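Local coordinates for pesticidal crystal protein CRY4AA (Bacillus thuringiensis, PDB 2C9K) that binds midgut epithelial cells of insects, notably mosquito larvae, and promotes their colloid-osmotic lysis by forming pores, at residues T260-Y274 with Y446-V460. Numbering follows the deposited sequence.
Sequences TREIYQVLNFEESPY and YKTQVYTFAWTHSSV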
loop_
_atom_site.group_PDB
_atom_site.type_symbol
_atom_site.label_atom_id
_atom_site.label_comp_id
_atom_site.label_asym_id
_atom_site.label_seq_id
_atom_site.Cartn_x
_atom_site.Cartn_y
_atom_site.Cartn_z
ATOM N N THR A 260 -1.121 -4.864 1.232
ATOM C CA THR A 260 -1.414 -5.806 0.135
ATOM C C THR A 260 -1.872 -5.223 -1.191
ATOM O O THR A 260 -1.928 -5.942 -2.187
ATOM C CB THR A 260 -2.495 -6.821 0.527
ATOM O OG1 THR A 260 -3.762 -6.157 0.564
ATOM C CG2 THR A 260 -2.202 -7.430 1.887
ATOM N N ARG A 261 -2.210 -3.938 -1.206
ATOM C CA ARG A 261 -2.668 -3.271 -2.432
ATOM C C ARG A 261 -1.678 -3.310 -3.611
ATOM O O ARG A 261 -0.459 -3.385 -3.419
ATOM C CB ARG A 261 -2.979 -1.806 -2.134
ATOM C CG ARG A 261 -1.771 -0.868 -2.224
ATOM C CD ARG A 261 -0.674 -1.251 -1.244
ATOM N NE ARG A 261 0.450 -0.319 -1.274
ATOM C CZ ARG A 261 1.446 -0.368 -2.152
ATOM N NH1 ARG A 261 1.466 -1.317 -3.083
ATOM N NH2 ARG A 261 2.421 0.536 -2.100
ATOM N N GLU A 262 -2.212 -3.237 -4.827
ATOM C CA GLU A 262 -1.376 -3.207 -6.029
ATOM C C GLU A 262 -1.365 -1.800 -6.615
ATOM O O GLU A 262 -2.319 -1.039 -6.444
ATOM C CB GLU A 262 -1.907 -4.147 -7.124
ATOM C CG GLU A 262 -1.625 -5.630 -6.926
ATOM C CD GLU A 262 -1.989 -6.478 -8.142
ATOM O OE1 GLU A 262 -3.169 -6.503 -8.540
ATOM O OE2 GLU A 262 -1.087 -7.126 -8.704
ATOM N N ILE A 263 -0.279 -1.448 -7.292
ATOM C CA ILE A 263 -0.189 -0.155 -7.957
ATOM C C ILE A 263 0.392 -0.453 -9.329
ATOM O O ILE A 263 1.094 -1.443 -9.498
ATOM C CB ILE A 263 0.678 0.863 -7.177
ATOM C CG1 ILE A 263 2.103 0.348 -7.013
ATOM C CG2 ILE A 263 0.020 1.168 -5.835
ATOM C CD1 ILE A 263 3.009 1.333 -6.295
ATOM N N TYR A 264 0.089 0.389 -10.311
ATOM C CA TYR A 264 0.532 0.142 -11.680
ATOM C C TYR A 264 1.299 1.275 -12.337
ATOM O O TYR A 264 1.062 2.452 -12.063
ATOM C CB TYR A 264 -0.681 -0.175 -12.576
ATOM C CG TYR A 264 -1.683 -1.163 -12.002
ATOM C CD1 TYR A 264 -2.540 -0.795 -10.974
ATOM C CD2 TYR A 264 -1.775 -2.464 -12.498
ATOM C CE1 TYR A 264 -3.466 -1.691 -10.454
ATOM C CE2 TYR A 264 -2.695 -3.368 -11.986
ATOM C CZ TYR A 264 -3.541 -2.977 -10.961
ATOM O OH TYR A 264 -4.460 -3.869 -10.435
ATOM N N GLN A 265 2.214 0.896 -13.221
ATOM C CA GLN A 265 3.006 1.842 -13.993
ATOM C C GLN A 265 2.662 1.427 -15.425
ATOM O O GLN A 265 2.490 0.236 -15.693
ATOM C CB GLN A 265 4.500 1.661 -13.692
ATOM C CG GLN A 265 4.882 1.965 -12.240
ATOM C CD GLN A 265 6.375 1.786 -11.947
ATOM O OE1 GLN A 265 7.015 0.862 -12.450
ATOM N NE2 GLN A 265 6.927 2.658 -11.111
ATOM N N VAL A 266 2.538 2.375 -16.350
ATOM C CA VAL A 266 2.161 1.989 -17.709
ATOM C C VAL A 266 3.146 2.305 -18.840
ATOM O O VAL A 266 3.966 3.217 -18.746
ATOM C CB VAL A 266 0.735 2.542 -18.047
ATOM C CG1 VAL A 266 0.290 3.516 -16.971
ATOM C CG2 VAL A 266 0.713 3.189 -19.419
ATOM N N LEU A 267 3.051 1.519 -19.909
ATOM C CA LEU A 267 3.915 1.667 -21.069
ATOM C C LEU A 267 3.098 1.819 -22.346
ATOM O O LEU A 267 2.084 1.130 -22.529
ATOM C CB LEU A 267 4.836 0.444 -21.194
ATOM C CG LEU A 267 5.596 0.219 -22.511
ATOM C CD1 LEU A 267 6.601 1.340 -22.760
ATOM C CD2 LEU A 267 6.299 -1.123 -22.451
ATOM N N ASN A 268 3.559 2.724 -23.215
ATOM C CA ASN A 268 2.951 3.027 -24.514
ATOM C C ASN A 268 1.592 3.702 -24.478
ATOM O O ASN A 268 0.796 3.561 -25.406
ATOM C CB ASN A 268 2.852 1.770 -25.377
ATOM C CG ASN A 268 4.200 1.292 -25.858
ATOM O OD1 ASN A 268 5.154 2.073 -25.975
ATOM N ND2 ASN A 268 4.289 0.005 -26.157
ATOM N N PHE A 269 1.332 4.449 -23.414
ATOM C CA PHE A 269 0.066 5.138 -23.277
ATOM C C PHE A 269 -0.117 6.228 -24.328
ATOM O O PHE A 269 -1.116 6.265 -25.050
ATOM C CB PHE A 269 -0.039 5.784 -21.902
ATOM C CG PHE A 269 -1.250 6.647 -21.752
ATOM C CD1 PHE A 269 -2.509 6.075 -21.588
ATOM C CD2 PHE A 269 -1.150 8.030 -21.852
ATOM C CE1 PHE A 269 -3.654 6.873 -21.532
ATOM C CE2 PHE A 269 -2.289 8.832 -21.796
ATOM C CZ PHE A 269 -3.541 8.252 -21.637
ATOM N N GLU A 270 0.859 7.122 -24.401
ATOM C CA GLU A 270 0.801 8.246 -25.317
ATOM C C GLU A 270 0.850 7.907 -26.801
ATOM O O GLU A 270 0.218 8.585 -27.597
ATOM C CB GLU A 270 1.903 9.251 -24.959
ATOM C CG GLU A 270 1.858 9.701 -23.495
ATOM C CD GLU A 270 2.698 8.821 -22.542
ATOM O OE1 GLU A 270 2.695 7.567 -22.688
ATOM O OE2 GLU A 270 3.353 9.394 -21.630
ATOM N N GLU A 271 1.573 6.864 -27.186
ATOM C CA GLU A 271 1.656 6.532 -28.601
ATOM C C GLU A 271 0.672 5.482 -29.079
ATOM O O GLU A 271 0.810 4.939 -30.173
ATOM C CB GLU A 271 3.084 6.136 -28.963
ATOM C CG GLU A 271 4.026 7.328 -28.945
ATOM C CD GLU A 271 5.318 7.078 -29.700
ATOM O OE1 GLU A 271 6.076 8.054 -29.901
ATOM O OE2 GLU A 271 5.575 5.911 -30.090
ATOM N N SER A 272 -0.335 5.218 -28.254
ATOM C CA SER A 272 -1.386 4.258 -28.577
ATOM C C SER A 272 -2.706 5.012 -28.558
ATOM O O SER A 272 -2.832 6.020 -27.872
ATOM C CB SER A 272 -1.410 3.132 -27.551
ATOM O OG SER A 272 -0.155 2.473 -27.513
ATOM N N PRO A 273 -3.707 4.537 -29.315
ATOM C CA PRO A 273 -5.023 5.193 -29.379
ATOM C C PRO A 273 -5.943 4.972 -28.186
ATOM O O PRO A 273 -6.832 5.783 -27.928
ATOM C CB PRO A 273 -5.620 4.624 -30.659
ATOM C CG PRO A 273 -5.116 3.219 -30.623
ATOM C CD PRO A 273 -3.650 3.401 -30.251
ATOM N N TYR A 274 -5.733 3.879 -27.466
ATOM C CA TYR A 274 -6.572 3.548 -26.324
ATOM C C TYR A 274 -6.849 4.706 -25.367
ATOM O O TYR A 274 -7.791 4.650 -24.573
ATOM C CB TYR A 274 -5.959 2.368 -25.568
ATOM C CG TYR A 274 -5.598 1.252 -26.504
ATOM C CD1 TYR A 274 -4.275 1.037 -26.876
ATOM C CD2 TYR A 274 -6.589 0.472 -27.101
ATOM C CE1 TYR A 274 -3.944 0.074 -27.829
ATOM C CE2 TYR A 274 -6.272 -0.493 -28.051
ATOM C CZ TYR A 274 -4.944 -0.683 -28.411
ATOM O OH TYR A 274 -4.609 -1.624 -29.353
ATOM N N TYR A 446 -5.746 -2.690 -34.309
ATOM C CA TYR A 446 -4.493 -1.987 -34.095
ATOM C C TYR A 446 -3.272 -2.867 -33.946
ATOM O O TYR A 446 -3.368 -4.074 -33.701
ATOM C CB TYR A 446 -4.592 -1.116 -32.849
ATOM C CG TYR A 446 -5.887 -0.358 -32.723
ATOM C CD1 TYR A 446 -7.051 -0.994 -32.311
ATOM C CD2 TYR A 446 -5.941 1.003 -32.999
ATOM C CE1 TYR A 446 -8.233 -0.293 -32.173
ATOM C CE2 TYR A 446 -7.119 1.713 -32.862
ATOM C CZ TYR A 446 -8.260 1.060 -32.449
ATOM O OH TYR A 446 -9.421 1.775 -32.309
ATOM N N LYS A 447 -2.113 -2.229 -34.089
ATOM C CA LYS A 447 -0.830 -2.901 -33.945
ATOM C C LYS A 447 -0.195 -2.446 -32.639
ATOM O O LYS A 447 0.793 -3.025 -32.190
ATOM C CB LYS A 447 0.099 -2.561 -35.109
ATOM C CG LYS A 447 -0.288 -3.209 -36.410
ATOM C CD LYS A 447 0.752 -2.917 -37.471
ATOM C CE LYS A 447 0.328 -3.475 -38.812
ATOM N NZ LYS A 447 -0.021 -4.906 -38.669
ATOM N N THR A 448 -0.767 -1.404 -32.040
ATOM C CA THR A 448 -0.261 -0.875 -30.786
ATOM C C THR A 448 -0.816 -1.663 -29.623
ATOM O O THR A 448 -1.873 -2.273 -29.723
ATOM C CB THR A 448 -0.645 0.589 -30.583
ATOM O OG1 THR A 448 -2.042 0.742 -30.819
ATOM C CG2 THR A 448 0.113 1.476 -31.522
ATOM N N GLN A 449 -0.090 -1.627 -28.515
ATOM C CA GLN A 449 -0.471 -2.343 -27.303
ATOM C C GLN A 449 0.086 -1.561 -26.116
ATOM O O GLN A 449 1.229 -1.099 -26.155
ATOM C CB GLN A 449 0.136 -3.743 -27.344
ATOM C CG GLN A 449 -0.375 -4.705 -26.305
ATOM C CD GLN A 449 0.330 -6.054 -26.380
ATOM O OE1 GLN A 449 0.030 -6.973 -25.616
ATOM N NE2 GLN A 449 1.273 -6.175 -27.304
ATOM N N VAL A 450 -0.735 -1.389 -25.082
ATOM C CA VAL A 450 -0.332 -0.669 -23.870
ATOM C C VAL A 450 -0.198 -1.660 -22.714
ATOM O O VAL A 450 -1.099 -2.469 -22.472
ATOM C CB VAL A 450 -1.376 0.396 -23.465
ATOM C CG1 VAL A 450 -1.026 0.973 -22.117
ATOM C CG2 VAL A 450 -1.414 1.503 -24.489
ATOM N N TYR A 451 0.921 -1.601 -21.998
ATOM C CA TYR A 451 1.125 -2.514 -20.881
ATOM C C TYR A 451 1.071 -1.782 -19.551
ATOM O O TYR A 451 1.202 -0.560 -19.489
ATOM C CB TYR A 451 2.491 -3.207 -20.967
ATOM C CG TYR A 451 2.786 -3.971 -22.244
ATOM C CD1 TYR A 451 3.210 -3.311 -23.400
ATOM C CD2 TYR A 451 2.690 -5.359 -22.280
ATOM C CE1 TYR A 451 3.535 -4.019 -24.556
ATOM C CE2 TYR A 451 3.009 -6.072 -23.423
ATOM C CZ TYR A 451 3.433 -5.403 -24.559
ATOM O OH TYR A 451 3.766 -6.122 -25.689
ATOM N N THR A 452 0.876 -2.545 -18.488
ATOM C CA THR A 452 0.874 -2.006 -17.143
ATOM C C THR A 452 1.617 -3.033 -16.314
ATOM O O THR A 452 1.450 -4.239 -16.505
ATOM C CB THR A 452 -0.534 -1.849 -16.570
ATOM O OG1 THR A 452 -1.286 -3.031 -16.839
ATOM C CG2 THR A 452 -1.231 -0.648 -17.170
ATOM N N PHE A 453 2.458 -2.556 -15.412
ATOM C CA PHE A 453 3.221 -3.442 -14.553
ATOM C C PHE A 453 2.690 -3.283 -13.138
ATOM O O PHE A 453 2.724 -2.195 -12.575
ATOM C CB PHE A 453 4.709 -3.091 -14.642
ATOM C CG PHE A 453 5.283 -3.253 -16.031
ATOM C CD1 PHE A 453 5.015 -2.316 -17.027
ATOM C CD2 PHE A 453 6.033 -4.384 -16.362
ATOM C CE1 PHE A 453 5.477 -2.503 -18.330
ATOM C CE2 PHE A 453 6.498 -4.578 -17.663
ATOM C CZ PHE A 453 6.218 -3.638 -18.646
ATOM N N ALA A 454 2.161 -4.371 -12.591
ATOM C CA ALA A 454 1.597 -4.378 -11.247
ATOM C C ALA A 454 2.703 -4.539 -10.217
ATOM O O ALA A 454 3.641 -5.301 -10.422
ATOM C CB ALA A 454 0.603 -5.512 -11.114
ATOM N N TRP A 455 2.581 -3.824 -9.108
ATOM C CA TRP A 455 3.570 -3.880 -8.048
ATOM C C TRP A 455 2.907 -3.985 -6.687
ATOM O O TRP A 455 2.013 -3.215 -6.371
ATOM C CB TRP A 455 4.447 -2.621 -8.078
ATOM C CG TRP A 455 5.205 -2.433 -9.356
ATOM C CD1 TRP A 455 4.821 -1.703 -10.436
ATOM C CD2 TRP A 455 6.467 -3.024 -9.696
ATOM N NE1 TRP A 455 5.762 -1.803 -11.433
ATOM C CE2 TRP A 455 6.782 -2.610 -11.004
ATOM C CE3 TRP A 455 7.361 -3.866 -9.019
ATOM C CZ2 TRP A 455 7.952 -3.005 -11.652
ATOM C CZ3 TRP A 455 8.527 -4.259 -9.665
ATOM C CH2 TRP A 455 8.810 -3.828 -10.966
ATOM N N THR A 456 3.347 -4.944 -5.884
ATOM C CA THR A 456 2.804 -5.108 -4.545
ATOM C C THR A 456 3.882 -4.704 -3.543
ATOM O O THR A 456 5.073 -4.732 -3.868
ATOM C CB THR A 456 2.361 -6.559 -4.291
ATOM O OG1 THR A 456 3.411 -7.461 -4.664
ATOM C CG2 THR A 456 1.117 -6.868 -5.092
ATOM N N HIS A 457 3.480 -4.321 -2.336
ATOM C CA HIS A 457 4.456 -3.901 -1.332
ATOM C C HIS A 457 5.306 -5.065 -0.817
ATOM O O HIS A 457 4.768 -6.108 -0.432
ATOM C CB HIS A 457 3.758 -3.233 -0.156
ATOM C CG HIS A 457 4.670 -2.378 0.662
ATOM N ND1 HIS A 457 4.882 -1.046 0.386
ATOM C CD2 HIS A 457 5.469 -2.680 1.708
ATOM C CE1 HIS A 457 5.776 -0.562 1.230
ATOM N NE2 HIS A 457 6.148 -1.534 2.042
ATOM N N SER A 458 6.624 -4.880 -0.785
ATOM C CA SER A 458 7.526 -5.940 -0.334
ATOM C C SER A 458 7.449 -6.242 1.161
ATOM O O SER A 458 8.297 -6.949 1.704
ATOM C CB SER A 458 8.972 -5.609 -0.714
ATOM O OG SER A 458 9.466 -4.524 0.043
ATOM N N SER A 459 6.436 -5.708 1.828
ATOM C CA SER A 459 6.268 -5.967 3.252
ATOM C C SER A 459 5.353 -7.166 3.439
ATOM O O SER A 459 5.185 -7.651 4.555
ATOM C CB SER A 459 5.648 -4.764 3.958
ATOM O OG SER A 459 4.303 -4.570 3.549
ATOM N N VAL A 460 4.759 -7.632 2.344
ATOM C CA VAL A 460 3.852 -8.773 2.393
ATOM C C VAL A 460 4.626 -10.078 2.538
ATOM O O VAL A 460 5.639 -10.281 1.879
ATOM C CB VAL A 460 2.977 -8.828 1.127
ATOM C CG1 VAL A 460 1.947 -9.954 1.250
ATOM C CG2 VAL A 460 2.294 -7.476 0.913
#
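The guanidinium of R261 has H457 CB over the centre of one face and I263 CG2 nearer the rim of the opposite face, while W455 O lies at its edge in plane. The imidazole of H457 stands almost upright to it, the planes 82° apart. An arginine suits this place because its flat group packs between aliphatic carbons while its charge pairs with D238 on helix 222-240. At the far end Y274 turns its edge toward the face of Y446, with ring centroids 5.4 Å apart, and carries P273 CG over its own face. Tyrosine fits here because its ring packs on both neighbours while its hydroxyl reaches T448 O, donating at 2.8 Å from above the carbonyl plane.

Between these ends, strands 262-267 and 450-457 pair antiparallel through six backbone hydrogen bonds, from I263 with W455 to L267 with Y451. With 432-440 they form one of the three antiparallel sheets of the beta-prism, the middle domain of a three-domain Cry toxin. Residues alternate between the faces: Y264, V266, T452 and A454 on one, I263, Q265, L267, Y451, F453 and W455 on the other, where L267 and W455 pack against F407 of strand 402-407. A454 offers only a methyl, so the Y264 ring can lie against it, CE2 4.0 Å from CB. Q265 runs extended beyond CG (chi2 -180°), placing OE1 3.1 Å from W455 NE1; OE1 accepts a hydrogen bond from G408 N.

Just past the strand, N268 supplies an amide N-H: ND2 donates to Q449 O almost in line with the carbonyl, at 3.3 Å, and also bonds N371 O. S272, short enough to fold back, donates OG to N268 O at 2.6 Å, tying the last residue of the F269-S272 type I turn to the one just ahead of it, beside V450 CG2.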